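Local coordinates for protein dioxygenase (Pseudomonas brassicacearum, PDB 5V2D) that probably cleaves the central carbon-carbon double bond of lignin-derived stilbenes with dioxygen at a mononuclear iron centre, at residues 145-150 and 196-201; 160-165 and 169-174; 186-191 and 493-498; 371-376 and 409-414. All blocks are in the same frame, centred on the assembly; numbering follows the deposited sequence.

Contact 1 (145-150 and 196-201)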
loop_
_atom_site.group_PDB
_atom_site.type_symbol
_atom_site.label_atom_id
_atom_site.label_comp_id
_atom_site.label_asym_id
_atom_site.label_seq_id
_atom_site.Cartn_x
_atom_site.Cartn_y
_atom_site.Cartn_z
ATOM N N ILE A 145 -9.744 4.040 -0.469
ATOM C CA ILE A 145 -10.120 4.996 0.575
ATOM C C ILE A 145 -11.489 5.563 0.281
ATOM O O ILE A 145 -11.806 5.796 -0.876
ATOM C CB ILE A 145 -9.073 6.126 0.690
ATOM C CG1 ILE A 145 -9.149 6.780 2.028
ATOM C CG2 ILE A 145 -9.218 7.189 -0.421
ATOM C CD1 ILE A 145 -8.037 7.755 2.290
ATOM N N PRO A 146 -12.336 5.751 1.312
ATOM C CA PRO A 146 -13.622 6.436 1.069
ATOM C C PRO A 146 -13.414 7.925 0.892
ATOM O O PRO A 146 -12.655 8.532 1.608
ATOM C CB PRO A 146 -14.440 6.210 2.395
ATOM C CG PRO A 146 -13.683 5.211 3.136
ATOM C CD PRO A 146 -12.227 5.366 2.714
ATOM N N HIS A 147 -14.112 8.502 -0.068
ATOM C CA HIS A 147 -14.028 9.968 -0.282
ATOM C C HIS A 147 -15.274 10.427 -1.049
ATOM O O HIS A 147 -15.644 9.878 -2.080
ATOM C CB HIS A 147 -12.740 10.345 -1.031
ATOM C CG HIS A 147 -12.752 11.750 -1.557
ATOM N ND1 HIS A 147 -12.601 12.842 -0.717
ATOM C CD2 HIS A 147 -12.968 12.236 -2.811
ATOM C CE1 HIS A 147 -12.663 13.950 -1.455
ATOM N NE2 HIS A 147 -12.892 13.620 -2.723
ATOM N N ASN A 148 -15.958 11.439 -0.476
ATOM C CA ASN A 148 -17.073 12.132 -1.145
ATOM C C ASN A 148 -18.089 11.177 -1.709
ATOM O O ASN A 148 -18.488 11.266 -2.895
ATOM C CB ASN A 148 -16.453 13.006 -2.268
ATOM C CG ASN A 148 -17.405 14.027 -2.841
ATOM O OD1 ASN A 148 -18.371 14.393 -2.198
ATOM N ND2 ASN A 148 -17.105 14.501 -4.080
ATOM N N GLY A 149 -18.483 10.212 -0.904
ATOM C CA GLY A 149 -19.583 9.338 -1.230
ATOM C C GLY A 149 -19.263 8.137 -2.119
ATOM O O GLY A 149 -20.144 7.381 -2.493
ATOM N N VAL A 150 -17.985 7.986 -2.477
ATOM C CA VAL A 150 -17.529 6.805 -3.193
ATOM C C VAL A 150 -16.325 6.157 -2.513
ATOM O O VAL A 150 -15.702 6.715 -1.597
ATOM C CB VAL A 150 -17.210 7.122 -4.691
ATOM C CG1 VAL A 150 -18.414 7.696 -5.385
ATOM C CG2 VAL A 150 -16.035 8.049 -4.861
ATOM N N GLY A 196 -11.591 15.943 7.915
ATOM C CA GLY A 196 -11.969 14.960 6.905
ATOM C C GLY A 196 -11.428 15.288 5.503
ATOM O O GLY A 196 -11.843 14.612 4.533
ATOM N N ASN A 197 -10.540 16.293 5.373
ATOM C CA ASN A 197 -9.931 16.602 4.082
ATOM C C ASN A 197 -9.102 15.389 3.583
ATOM O O ASN A 197 -8.463 14.672 4.376
ATOM C CB ASN A 197 -9.015 17.795 4.148
ATOM C CG ASN A 197 -9.768 19.139 4.353
ATOM O OD1 ASN A 197 -10.984 19.171 4.377
ATOM N ND2 ASN A 197 -9.031 20.211 4.435
ATOM N N LEU A 198 -9.036 15.273 2.254
ATOM C CA LEU A 198 -8.196 14.291 1.576
ATOM C C LEU A 198 -6.930 14.972 1.231
ATOM O O LEU A 198 -6.934 15.977 0.513
ATOM C CB LEU A 198 -8.890 13.745 0.340
ATOM C CG LEU A 198 -8.199 12.616 -0.422
ATOM C CD1 LEU A 198 -8.197 11.402 0.474
ATOM C CD2 LEU A 198 -8.983 12.291 -1.648
ATOM N N LEU A 199 -5.833 14.462 1.770
ATOM C CA LEU A 199 -4.507 15.004 1.564
ATOM C C LEU A 199 -3.804 14.059 0.596
ATOM O O LEU A 199 -3.730 12.825 0.834
ATOM C CB LEU A 199 -3.763 15.056 2.851
ATOM C CG LEU A 199 -4.595 15.610 4.066
ATOM C CD1 LEU A 199 -3.689 15.761 5.288
ATOM C CD2 LEU A 199 -5.228 16.949 3.822
ATOM N N ALA A 200 -3.351 14.567 -0.548
ATOM C CA ALA A 200 -2.850 13.726 -1.577
ATOM C C ALA A 200 -1.712 14.428 -2.345
ATOM O O ALA A 200 -1.343 15.536 -2.020
ATOM C CB ALA A 200 -4.002 13.357 -2.514
ATOM N N PHE A 201 -1.152 13.729 -3.322
ATOM C CA PHE A 201 -0.043 14.291 -4.083
ATOM C C PHE A 201 0.095 13.529 -5.384
ATOM O O PHE A 201 -0.572 12.494 -5.582
ATOM C CB PHE A 201 1.245 14.298 -3.277
ATOM C CG PHE A 201 1.855 12.942 -3.097
ATOM C CD1 PHE A 201 2.844 12.455 -4.026
ATOM C CD2 PHE A 201 1.483 12.124 -2.061
ATOM C CE1 PHE A 201 3.349 11.185 -3.889
ATOM C CE2 PHE A 201 2.032 10.839 -1.920
ATOM C CZ PHE A 201 2.963 10.372 -2.811
HETATM O O HOH W 1 -12.412 12.926 2.140
#
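Leu198 presses one of its methyl groups onto the imidazole of His147, and this is the tight half of the contact. CD2 of Leu198 sits 3.8 Å from the centroid of the His147 ring and only 14° off the ring normal, a CH-pi contact over the face. The opposite face carries CB of the adjacent Asn148, which leaves the imidazole sandwiched between its own turn and Leu198. With CG of Leu198 anti to the backbone N (chi1 -175°), the fork of the side chain projects across to the other strand, and its second methyl meets Ile145: CD1 of Leu198 and CD1 of Ile145 are 4.1 Å apart. Leu191 packs against both of these residues.

The looser side is polar. No direct hydrogen bond joins the segments; instead a water in the ring plane bridges them, 2.9 Å from ND1 of His147 and 3.0 Å from O of Gly196, to which it donates. Such side-chain packing between strands of neighbouring sheets, strand 143-147 at the edge of one and strand 198-203 inside the other, is typical of adjacent blades in a beta-propeller, the fold of the carotenoid oxygenases.

Contact 2 (160-165 and 169-174)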
loop_
_atom_site.group_PDB
_atom_site.type_symbol
_atom_site.label_atom_id
_atom_site.label_comp_id
_atom_site.label_asym_id
_atom_site.label_seq_id
_atom_site.Cartn_x
_atom_site.Cartn_y
_atom_site.Cartn_z
ATOM N N PRO A 160 -7.553 7.876 -9.830
ATOM C CA PRO A 160 -8.198 6.738 -9.212
ATOM C C PRO A 160 -9.481 6.393 -9.890
ATOM O O PRO A 160 -9.952 7.168 -10.725
ATOM C CB PRO A 160 -8.475 7.231 -7.780
ATOM C CG PRO A 160 -8.418 8.709 -7.828
ATOM C CD PRO A 160 -7.653 9.119 -9.015
ATOM N N TRP A 161 -10.025 5.218 -9.555
ATOM C CA TRP A 161 -11.265 4.709 -10.080
ATOM C C TRP A 161 -12.289 4.634 -8.920
ATOM O O TRP A 161 -11.975 4.190 -7.813
ATOM C CB TRP A 161 -11.058 3.323 -10.723
ATOM C CG TRP A 161 -10.483 3.493 -12.053
ATOM C CD1 TRP A 161 -9.249 3.966 -12.353
ATOM C CD2 TRP A 161 -11.177 3.355 -13.292
ATOM N NE1 TRP A 161 -9.129 4.100 -13.708
ATOM C CE2 TRP A 161 -10.299 3.743 -14.309
ATOM C CE3 TRP A 161 -12.444 2.920 -13.639
ATOM C CZ2 TRP A 161 -10.658 3.683 -15.656
ATOM C CZ3 TRP A 161 -12.802 2.861 -14.972
ATOM C CH2 TRP A 161 -11.934 3.263 -15.958
ATOM N N ALA A 162 -13.482 5.179 -9.162
ATOM C CA ALA A 162 -14.515 5.162 -8.137
ATOM C C ALA A 162 -15.359 3.922 -8.216
ATOM O O ALA A 162 -15.641 3.416 -9.315
ATOM C CB ALA A 162 -15.356 6.431 -8.234
ATOM N N MET A 163 -15.729 3.452 -7.034
ATOM C CA MET A 163 -16.617 2.363 -6.846
ATOM C C MET A 163 -17.733 2.680 -5.858
ATOM O O MET A 163 -17.576 3.485 -4.932
ATOM C CB MET A 163 -15.812 1.164 -6.379
ATOM C CG MET A 163 -14.637 0.792 -7.337
ATOM S SD MET A 163 -13.706 -0.523 -6.478
ATOM C CE MET A 163 -14.411 -1.990 -7.264
ATOM N N ASP A 164 -18.853 1.975 -6.026
ATOM C CA ASP A 164 -19.990 2.146 -5.108
ATOM C C ASP A 164 -19.583 1.536 -3.749
ATOM O O ASP A 164 -19.101 0.364 -3.684
ATOM C CB ASP A 164 -21.216 1.444 -5.670
ATOM C CG ASP A 164 -22.423 1.587 -4.776
ATOM O OD1 ASP A 164 -22.526 1.011 -3.674
ATOM O OD2 ASP A 164 -23.322 2.287 -5.193
ATOM N N LEU A 165 -19.764 2.294 -2.681
ATOM C CA LEU A 165 -19.385 1.830 -1.330
ATOM C C LEU A 165 -20.091 0.522 -0.881
ATOM O O LEU A 165 -19.514 -0.262 -0.158
ATOM C CB LEU A 165 -19.718 2.906 -0.326
ATOM C CG LEU A 165 -18.699 4.094 -0.373
ATOM C CD1 LEU A 165 -19.335 5.360 0.239
ATOM C CD2 LEU A 165 -17.320 3.714 0.272
ATOM N N GLU A 169 -19.716 -1.835 -7.395
ATOM C CA GLU A 169 -19.878 -1.538 -8.817
ATOM C C GLU A 169 -18.854 -0.420 -9.181
ATOM O O GLU A 169 -18.662 0.531 -8.436
ATOM C CB GLU A 169 -21.354 -1.127 -9.148
ATOM C CG GLU A 169 -21.593 -0.848 -10.623
ATOM C CD GLU A 169 -22.976 -0.164 -10.933
ATOM O OE1 GLU A 169 -23.842 0.154 -10.004
ATOM O OE2 GLU A 169 -23.154 0.111 -12.166
ATOM N N THR A 170 -18.187 -0.559 -10.320
ATOM C CA THR A 170 -17.276 0.475 -10.811
ATOM C C THR A 170 -18.063 1.646 -11.388
ATOM O O THR A 170 -18.896 1.457 -12.242
ATOM C CB THR A 170 -16.289 -0.100 -11.835
ATOM O OG1 THR A 170 -15.469 -1.103 -11.195
ATOM C CG2 THR A 170 -15.395 0.960 -12.322
ATOM N N LEU A 171 -17.779 2.836 -10.918
ATOM C CA LEU A 171 -18.403 4.085 -11.404
ATOM C C LEU A 171 -17.620 4.765 -12.471
ATOM O O LEU A 171 -18.197 5.430 -13.305
ATOM C CB LEU A 171 -18.628 5.074 -10.252
ATOM C CG LEU A 171 -19.460 4.426 -9.133
ATOM C CD1 LEU A 171 -19.662 5.251 -7.867
ATOM C CD2 LEU A 171 -20.829 4.019 -9.723
ATOM N N GLY A 172 -16.313 4.566 -12.569
ATOM C CA GLY A 172 -15.520 5.169 -13.687
ATOM C C GLY A 172 -14.312 5.837 -13.068
ATOM O O GLY A 172 -14.139 5.897 -11.828
ATOM N N GLU A 173 -13.474 6.356 -13.920
ATOM C CA GLU A 173 -12.338 7.123 -13.503
ATOM C C GLU A 173 -12.850 8.323 -12.724
ATOM O O GLU A 173 -13.788 8.976 -13.121
ATOM C CB GLU A 173 -11.511 7.574 -14.694
ATOM C CG GLU A 173 -10.271 8.313 -14.283
ATOM C CD GLU A 173 -9.420 8.781 -15.487
ATOM O OE1 GLU A 173 -9.976 9.649 -16.222
ATOM O OE2 GLU A 173 -8.216 8.375 -15.673
ATOM N N TRP A 174 -12.221 8.616 -11.620
ATOM C CA TRP A 174 -12.602 9.775 -10.808
ATOM C C TRP A 174 -11.653 10.928 -11.070
ATOM O O TRP A 174 -10.479 10.871 -10.758
ATOM C CB TRP A 174 -12.581 9.420 -9.302
ATOM C CG TRP A 174 -13.327 10.317 -8.433
ATOM C CD1 TRP A 174 -12.811 11.228 -7.599
ATOM C CD2 TRP A 174 -14.730 10.412 -8.289
ATOM N NE1 TRP A 174 -13.799 11.870 -6.887
ATOM C CE2 TRP A 174 -14.992 11.412 -7.304
ATOM C CE3 TRP A 174 -15.809 9.751 -8.885
ATOM C CZ2 TRP A 174 -16.280 11.775 -6.908
ATOM C CZ3 TRP A 174 -17.099 10.106 -8.497
ATOM C CH2 TRP A 174 -17.315 11.083 -7.494
HETATM O O HOH W 2 -7.161 6.298 -14.159
#
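Trp161 lays one face of its indole over the backbone of the facing strand. N of Glu173 lies 3.6 Å from CE3 of Trp161, and CA of Glu173 makes a CH-pi contact over the five-membered ring, 17° off its normal. At the ring edge CG2 of Thr170 comes to 3.8 Å from CE3 of Trp161. The indole gets there with CG beside the backbone N, anti to the carbonyl carbon (chi1 -79°). NE1 donates a hydrogen bond to a water, which donates to OE2 of Glu173. A leucine in place of Trp161 would probably uncover the backbone at Gly172 and Glu173 and leave that water without its indole donor.

These residues belong to an antiparallel beta hairpin, the third and fourth strands of a four-stranded blade, interrupted by a classic beta bulge in which Leu171 and Gly172 both face Ala162. Ala162 is held twice: its N donates to O of Gly172 at 2.8 Å, and its O accepts from N of Leu171 at 2.7 Å. On the face away from Trp161, CB of Ala162 touches CE3 of Trp174 at 3.4 Å.

Further out, N of Trp174 bonds to O of Pro160 at one end and N of Asp164 to O of Glu169 at the other. OD1 of Asp164 takes the backbone N of Glu166 and Thr167 within the connecting turn, while OG1 of Thr170 bonds to N of Gln105.

Contact 3 (186-191 and 493-498). With FE (Fe (III) ion), chain E.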
loop_
_atom_site.group_PDB
_atom_site.type_symbol
_atom_site.label_atom_id
_atom_site.label_comp_id
_atom_site.label_asym_id
_atom_site.label_seq_id
_atom_site.Cartn_x
_atom_site.Cartn_y
_atom_site.Cartn_z
ATOM N N THR A 186 -1.567 9.868 -6.177
ATOM C CA THR A 186 -0.961 8.877 -5.275
ATOM C C THR A 186 -1.905 7.765 -4.912
ATOM O O THR A 186 -3.137 7.977 -4.860
ATOM C CB THR A 186 -0.469 9.566 -3.973
ATOM O OG1 THR A 186 0.271 8.668 -3.184
ATOM C CG2 THR A 186 -1.583 10.132 -3.187
ATOM N N ALA A 187 -1.346 6.610 -4.566
ATOM C CA ALA A 187 -2.134 5.569 -3.892
ATOM C C ALA A 187 -1.984 5.688 -2.367
ATOM O O ALA A 187 -2.515 4.849 -1.662
ATOM C CB ALA A 187 -1.684 4.202 -4.378
ATOM N N HIS A 188 -1.290 6.700 -1.842
ATOM C CA HIS A 188 -1.194 6.889 -0.406
ATOM C C HIS A 188 -1.736 8.238 0.094
ATOM O O HIS A 188 -1.034 8.935 0.814
ATOM C CB HIS A 188 0.217 6.641 0.071
ATOM C CG HIS A 188 0.489 5.187 0.225
ATOM N ND1 HIS A 188 -0.125 4.479 1.226
ATOM C CD2 HIS A 188 1.232 4.305 -0.478
ATOM C CE1 HIS A 188 0.221 3.195 1.107
ATOM N NE2 HIS A 188 1.076 3.073 0.113
ATOM N N PRO A 189 -2.968 8.585 -0.281
ATOM C CA PRO A 189 -3.566 9.751 0.296
ATOM C C PRO A 189 -3.861 9.508 1.756
ATOM O O PRO A 189 -3.909 8.308 2.186
ATOM C CB PRO A 189 -4.866 9.881 -0.488
ATOM C CG PRO A 189 -5.288 8.480 -0.776
ATOM C CD PRO A 189 -3.943 7.783 -1.049
ATOM N N LYS A 190 -4.020 10.580 2.514
ATOM C CA LYS A 190 -4.385 10.470 3.943
ATOM C C LYS A 190 -5.672 11.240 4.168
ATOM O O LYS A 190 -5.926 12.226 3.482
ATOM C CB LYS A 190 -3.345 11.157 4.796
ATOM C CG LYS A 190 -1.878 10.919 4.558
ATOM C CD LYS A 190 -1.522 9.531 4.849
ATOM C CE LYS A 190 -0.028 9.363 4.557
ATOM N NZ LYS A 190 0.224 7.952 4.213
ATOM N N LEU A 191 -6.445 10.829 5.144
ATOM C CA LEU A 191 -7.600 11.643 5.668
ATOM C C LEU A 191 -7.211 12.397 6.913
ATOM O O LEU A 191 -6.703 11.839 7.923
ATOM C CB LEU A 191 -8.754 10.751 6.076
ATOM C CG LEU A 191 -9.394 9.998 4.939
ATOM C CD1 LEU A 191 -10.454 9.058 5.598
ATOM C CD2 LEU A 191 -9.981 10.980 3.879
ATOM N N SER A 493 -2.691 -9.168 -0.615
ATOM C CA SER A 493 -3.248 -7.894 -0.950
ATOM C C SER A 493 -2.206 -6.802 -0.794
ATOM O O SER A 493 -1.051 -7.005 -0.301
ATOM C CB SER A 493 -4.480 -7.562 -0.097
ATOM O OG SER A 493 -5.435 -8.663 -0.116
ATOM N N LEU A 494 -2.609 -5.621 -1.162
ATOM C CA LEU A 494 -1.902 -4.435 -0.803
ATOM C C LEU A 494 -2.692 -3.695 0.281
ATOM O O LEU A 494 -2.950 -4.291 1.345
ATOM C CB LEU A 494 -1.548 -3.642 -2.056
ATOM C CG LEU A 494 -0.421 -4.212 -2.900
ATOM C CD1 LEU A 494 -0.275 -3.451 -4.263
ATOM C CD2 LEU A 494 0.901 -4.286 -2.172
ATOM N N HIS A 495 -3.073 -2.456 0.086
ATOM C CA HIS A 495 -3.577 -1.662 1.203
ATOM C C HIS A 495 -5.066 -1.672 1.407
ATOM O O HIS A 495 -5.804 -1.976 0.480
ATOM C CB HIS A 495 -3.101 -0.198 1.060
ATOM C CG HIS A 495 -1.635 -0.108 1.015
ATOM N ND1 HIS A 495 -0.849 -0.312 2.154
ATOM C CD2 HIS A 495 -0.775 0.198 -0.009
ATOM C CE1 HIS A 495 0.431 -0.126 1.818
ATOM N NE2 HIS A 495 0.499 0.177 0.520
ATOM N N GLY A 496 -5.486 -1.424 2.641
ATOM C CA GLY A 496 -6.912 -1.402 2.961
ATOM C C GLY A 496 -7.273 -0.258 3.859
ATOM O O GLY A 496 -6.403 0.585 4.257
ATOM N N CYS A 497 -8.546 -0.189 4.233
ATOM C CA CYS A 497 -8.983 0.936 5.110
ATOM C C CYS A 497 -10.241 0.502 5.818
ATOM O O CYS A 497 -10.955 -0.440 5.398
ATOM C CB CYS A 497 -9.283 2.192 4.321
ATOM S SG CYS A 497 -10.686 2.015 3.179
ATOM N N TRP A 498 -10.493 1.159 6.950
ATOM C CA TRP A 498 -11.730 0.975 7.687
ATOM C C TRP A 498 -12.673 2.152 7.440
ATOM O O TRP A 498 -12.261 3.294 7.646
ATOM C CB TRP A 498 -11.375 0.922 9.213
ATOM C CG TRP A 498 -12.674 0.862 10.075
ATOM C CD1 TRP A 498 -13.079 1.766 10.986
ATOM C CD2 TRP A 498 -13.604 -0.206 10.096
ATOM N NE1 TRP A 498 -14.205 1.356 11.562
ATOM C CE2 TRP A 498 -14.571 0.138 11.045
ATOM C CE3 TRP A 498 -13.710 -1.406 9.410
ATOM C CZ2 TRP A 498 -15.646 -0.683 11.369
ATOM C CZ3 TRP A 498 -14.789 -2.229 9.717
ATOM C CH2 TRP A 498 -15.737 -1.874 10.709
HETATM FE FE FE E . 2.059 1.262 -0.412
HETATM O O HOH W 3 2.521 -0.497 -1.386
#
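The imidazoles of His188 and His495 meet in an offset edge-to-face arrangement, the edge of His188 turned toward one face of His495. CE1 of His188 stands 3.1 Å above the plane of the His495 ring, displaced toward its rim, and the ring planes are 76° apart with centroids separated by 4.3 Å. Seen from His188, CE1 of His495 lies at the ring edge and in its plane. This is half of the four-histidine iron site of the carotenoid oxygenases, the metal sitting near the centre of the propeller; His239 and His304 complete the set.

The shared iron accounts for the close pairing. NE2 of each ring binds the iron(III) ion at 2.1 Å, which brings NE2 of His188 to 3.0 Å from NE2 of His495. That approach is no hydrogen bond, since both nitrogens are bound to the metal. In each histidine CG lies beside the backbone N and anti to the carbonyl carbon, with chi1 -81° in His188 and -58° in His495, and this carries both rings inward from their separate chain segments.

A second shell sets the orientation. ND1 of His495 is hydrogen-bonded to OE2 of Glu437, a pairing that, with the metal bond, restrains the rotation of the ring and would be expected to increase electron donation to the metal. The backbone around His188 is shaped by an ST turn, in which its N donates to OG1 of Thr186 at 2.8 Å. Across the iron from NE2 of His188, and roughly at a right angle to NE2 of His495, a water oxygen binds the metal at 2.1 Å.

Contact 4 (371-376 and 409-414)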
loop_
_atom_site.group_PDB
_atom_site.type_symbol
_atom_site.label_atom_id
_atom_site.label_comp_id
_atom_site.label_asym_id
_atom_site.label_seq_id
_atom_site.Cartn_x
_atom_site.Cartn_y
_atom_site.Cartn_z
ATOM N N CYS A 371 10.113 -4.514 9.992
ATOM C CA CYS A 371 8.688 -4.452 9.962
ATOM C C CYS A 371 8.183 -3.667 8.714
ATOM O O CYS A 371 8.940 -2.996 8.051
ATOM C CB CYS A 371 8.199 -3.778 11.246
ATOM S SG CYS A 371 8.883 -2.139 11.538
ATOM N N GLU A 372 6.897 -3.781 8.447
ATOM C CA GLU A 372 6.255 -3.074 7.313
ATOM C C GLU A 372 4.735 -3.104 7.513
ATOM O O GLU A 372 4.243 -3.542 8.593
ATOM C CB GLU A 372 6.694 -3.608 5.955
ATOM C CG GLU A 372 7.590 -2.590 5.160
ATOM C CD GLU A 372 6.820 -1.287 4.716
ATOM O OE1 GLU A 372 7.453 -0.215 4.394
ATOM O OE2 GLU A 372 5.549 -1.348 4.654
ATOM N N PHE A 373 4.017 -2.561 6.529
ATOM C CA PHE A 373 2.613 -2.370 6.637
ATOM C C PHE A 373 2.155 -1.725 7.939
ATOM O O PHE A 373 1.212 -2.217 8.596
ATOM C CB PHE A 373 1.836 -3.681 6.336
ATOM C CG PHE A 373 1.872 -4.088 4.863
ATOM C CD1 PHE A 373 1.174 -3.380 3.925
ATOM C CD2 PHE A 373 2.629 -5.161 4.465
ATOM C CE1 PHE A 373 1.142 -3.752 2.608
ATOM C CE2 PHE A 373 2.582 -5.599 3.139
ATOM C CZ PHE A 373 1.837 -4.881 2.194
ATOM N N PRO A 374 2.704 -0.590 8.288
ATOM C CA PRO A 374 2.338 0.121 9.502
ATOM C C PRO A 374 0.958 0.703 9.477
ATOM O O PRO A 374 0.446 1.074 8.438
ATOM C CB PRO A 374 3.353 1.293 9.549
ATOM C CG PRO A 374 3.662 1.543 8.089
ATOM C CD PRO A 374 3.687 0.179 7.479
ATOM N N ARG A 375 0.336 0.804 10.629
ATOM C CA ARG A 375 -0.989 1.458 10.731
ATOM C C ARG A 375 -1.026 2.215 12.034
ATOM O O ARG A 375 -0.771 1.606 13.112
ATOM C CB ARG A 375 -2.041 0.346 10.839
ATOM C CG ARG A 375 -3.456 0.740 11.180
ATOM C CD ARG A 375 -4.049 1.584 10.032
ATOM N NE ARG A 375 -4.249 0.678 8.900
ATOM C CZ ARG A 375 -4.736 1.104 7.724
ATOM N NH1 ARG A 375 -5.045 2.366 7.588
ATOM N NH2 ARG A 375 -4.870 0.302 6.709
ATOM N N CYS A 376 -1.344 3.494 12.006
ATOM C CA CYS A 376 -1.627 4.197 13.251
ATOM C C CYS A 376 -3.143 4.347 13.395
ATOM O O CYS A 376 -3.895 4.102 12.451
ATOM C CB CYS A 376 -0.956 5.557 13.297
ATOM S SG CYS A 376 -1.575 6.693 12.129
ATOM N N GLN A 409 6.997 -10.768 1.020
ATOM C CA GLN A 409 6.082 -10.088 1.972
ATOM C C GLN A 409 5.461 -11.133 3.007
ATOM O O GLN A 409 4.281 -11.083 3.331
ATOM C CB GLN A 409 5.008 -9.305 1.208
ATOM C CG GLN A 409 5.470 -7.992 0.486
ATOM C CD GLN A 409 4.359 -7.413 -0.441
ATOM O OE1 GLN A 409 3.678 -8.221 -1.132
ATOM N NE2 GLN A 409 4.068 -6.059 -0.401
ATOM N N PHE A 410 6.264 -12.072 3.491
ATOM C CA PHE A 410 5.900 -12.957 4.560
ATOM C C PHE A 410 6.069 -12.291 5.953
ATOM O O PHE A 410 7.178 -11.906 6.311
ATOM C CB PHE A 410 6.753 -14.256 4.502
ATOM C CG PHE A 410 6.385 -15.271 5.546
ATOM C CD1 PHE A 410 7.115 -15.380 6.693
ATOM C CD2 PHE A 410 5.360 -16.117 5.371
ATOM C CE1 PHE A 410 6.795 -16.360 7.663
ATOM C CE2 PHE A 410 5.021 -17.047 6.319
ATOM C CZ PHE A 410 5.772 -17.153 7.502
ATOM N N PHE A 411 4.980 -12.171 6.729
ATOM C CA PHE A 411 5.043 -11.524 8.021
ATOM C C PHE A 411 4.356 -12.455 9.007
ATOM O O PHE A 411 3.177 -12.719 8.868
ATOM C CB PHE A 411 4.426 -10.161 8.032
ATOM C CG PHE A 411 5.055 -9.210 7.086
ATOM C CD1 PHE A 411 6.204 -8.527 7.462
ATOM C CD2 PHE A 411 4.492 -8.951 5.847
ATOM C CE1 PHE A 411 6.774 -7.560 6.639
ATOM C CE2 PHE A 411 5.091 -8.057 4.984
ATOM C CZ PHE A 411 6.235 -7.340 5.354
ATOM N N ASN A 412 5.112 -12.984 9.979
ATOM C CA ASN A 412 4.559 -13.965 10.908
ATOM C C ASN A 412 4.235 -13.396 12.251
ATOM O O ASN A 412 3.899 -14.171 13.137
ATOM C CB ASN A 412 5.470 -15.215 11.041
ATOM C CG ASN A 412 6.879 -14.876 11.489
ATOM O OD1 ASN A 412 7.196 -13.701 11.743
ATOM N ND2 ASN A 412 7.755 -15.922 11.551
ATOM N N LEU A 413 4.277 -12.072 12.417
ATOM C CA LEU A 413 3.847 -11.407 13.645
ATOM C C LEU A 413 2.992 -10.188 13.369
ATOM O O LEU A 413 3.306 -9.386 12.478
ATOM C CB LEU A 413 5.056 -10.917 14.402
ATOM C CG LEU A 413 6.064 -11.958 14.941
ATOM C CD1 LEU A 413 7.335 -11.239 15.494
ATOM C CD2 LEU A 413 5.391 -12.872 15.962
ATOM N N LEU A 414 1.923 -10.026 14.145
ATOM C CA LEU A 414 1.093 -8.853 14.117
ATOM C C LEU A 414 1.394 -8.128 15.416
ATOM O O LEU A 414 1.147 -8.694 16.502
ATOM C CB LEU A 414 -0.323 -9.310 14.091
ATOM C CG LEU A 414 -1.452 -8.437 13.674
ATOM C CD1 LEU A 414 -2.816 -8.807 14.196
ATOM C CD2 LEU A 414 -1.213 -6.979 13.252
#
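Gln409 brings its amide nitrogen to the far end of Phe373: NE2 of Gln409 lies 3.6 Å from CZ of Phe373, with the amide and ring planes 42° apart. The approach is oblique. CG of Gln409 stands anti to the carbonyl carbon (chi1 -73°) and the chain runs out extended, carrying the amide across to the ring, while OE1 is hydrogen-bonded to the hydroxyl of Tyr36.

Two residues later Phe411 supplies most of the remaining contact, reaching both Phe373 and Glu372. Its CE2 meets the edge of the Phe373 ring, in the plane of that ring, at 3.8 Å from CD2 of Phe373. The planes stand 84° apart and the centroids 6.0 Å, an oblique pairing. CZ of Phe411 also lies 3.8 Å from CB of Glu372, and Leu391 of the neighbouring strand packs on both phenylalanines. An alanine in place of Phe411 would probably open a gap beside CB of Glu372 and leave the Phe373 ring freer to shift. Beyond this point the segment enters strand 413-418, separated from strand 371-375 by strand 387-392 in the same sheet.

The apolar atoms of Glu372 face Phe411, but its carboxylate turns elsewhere. OE2 of Glu372 accepts from the backbone N of Phe373 at 2.7 Å and is also hydrogen-bonded to ND1 of the iron ligand His304. The side chain of Phe373 is about 6 Å from the bound iron. The chemistry is thus divided: aromatic and aliphatic packing covers the stem of a glutamate whose carboxylate hydrogen-bonds a metal-binding histidine, probably orients it and may tune its donation to iron.

Contact 3 lies nearest the chain's centre, about 6 Å from it, with the centre of contact 1 about 10 Å away and those of contacts 2 and 4 each about 15 Å away. Contacts 1 and 4 fall on opposite sides of the chain's centre. Along the chain contact 2 is nested within the loop closed by contact 1, contacts 1 and 3 interleave, and contact 4 is nested within contact 3. Strands 143-147, 161-163 and 170-173 share one sheet, and strands 190-191 and 198-203 pair in the next. A probable hydrogen bond from Arg375 NH2 to Gly496 O joins contacts 3 and 4. Contact 3 supplies two of the iron ligands, while contacts 1 and 4 pack beside it in different blades.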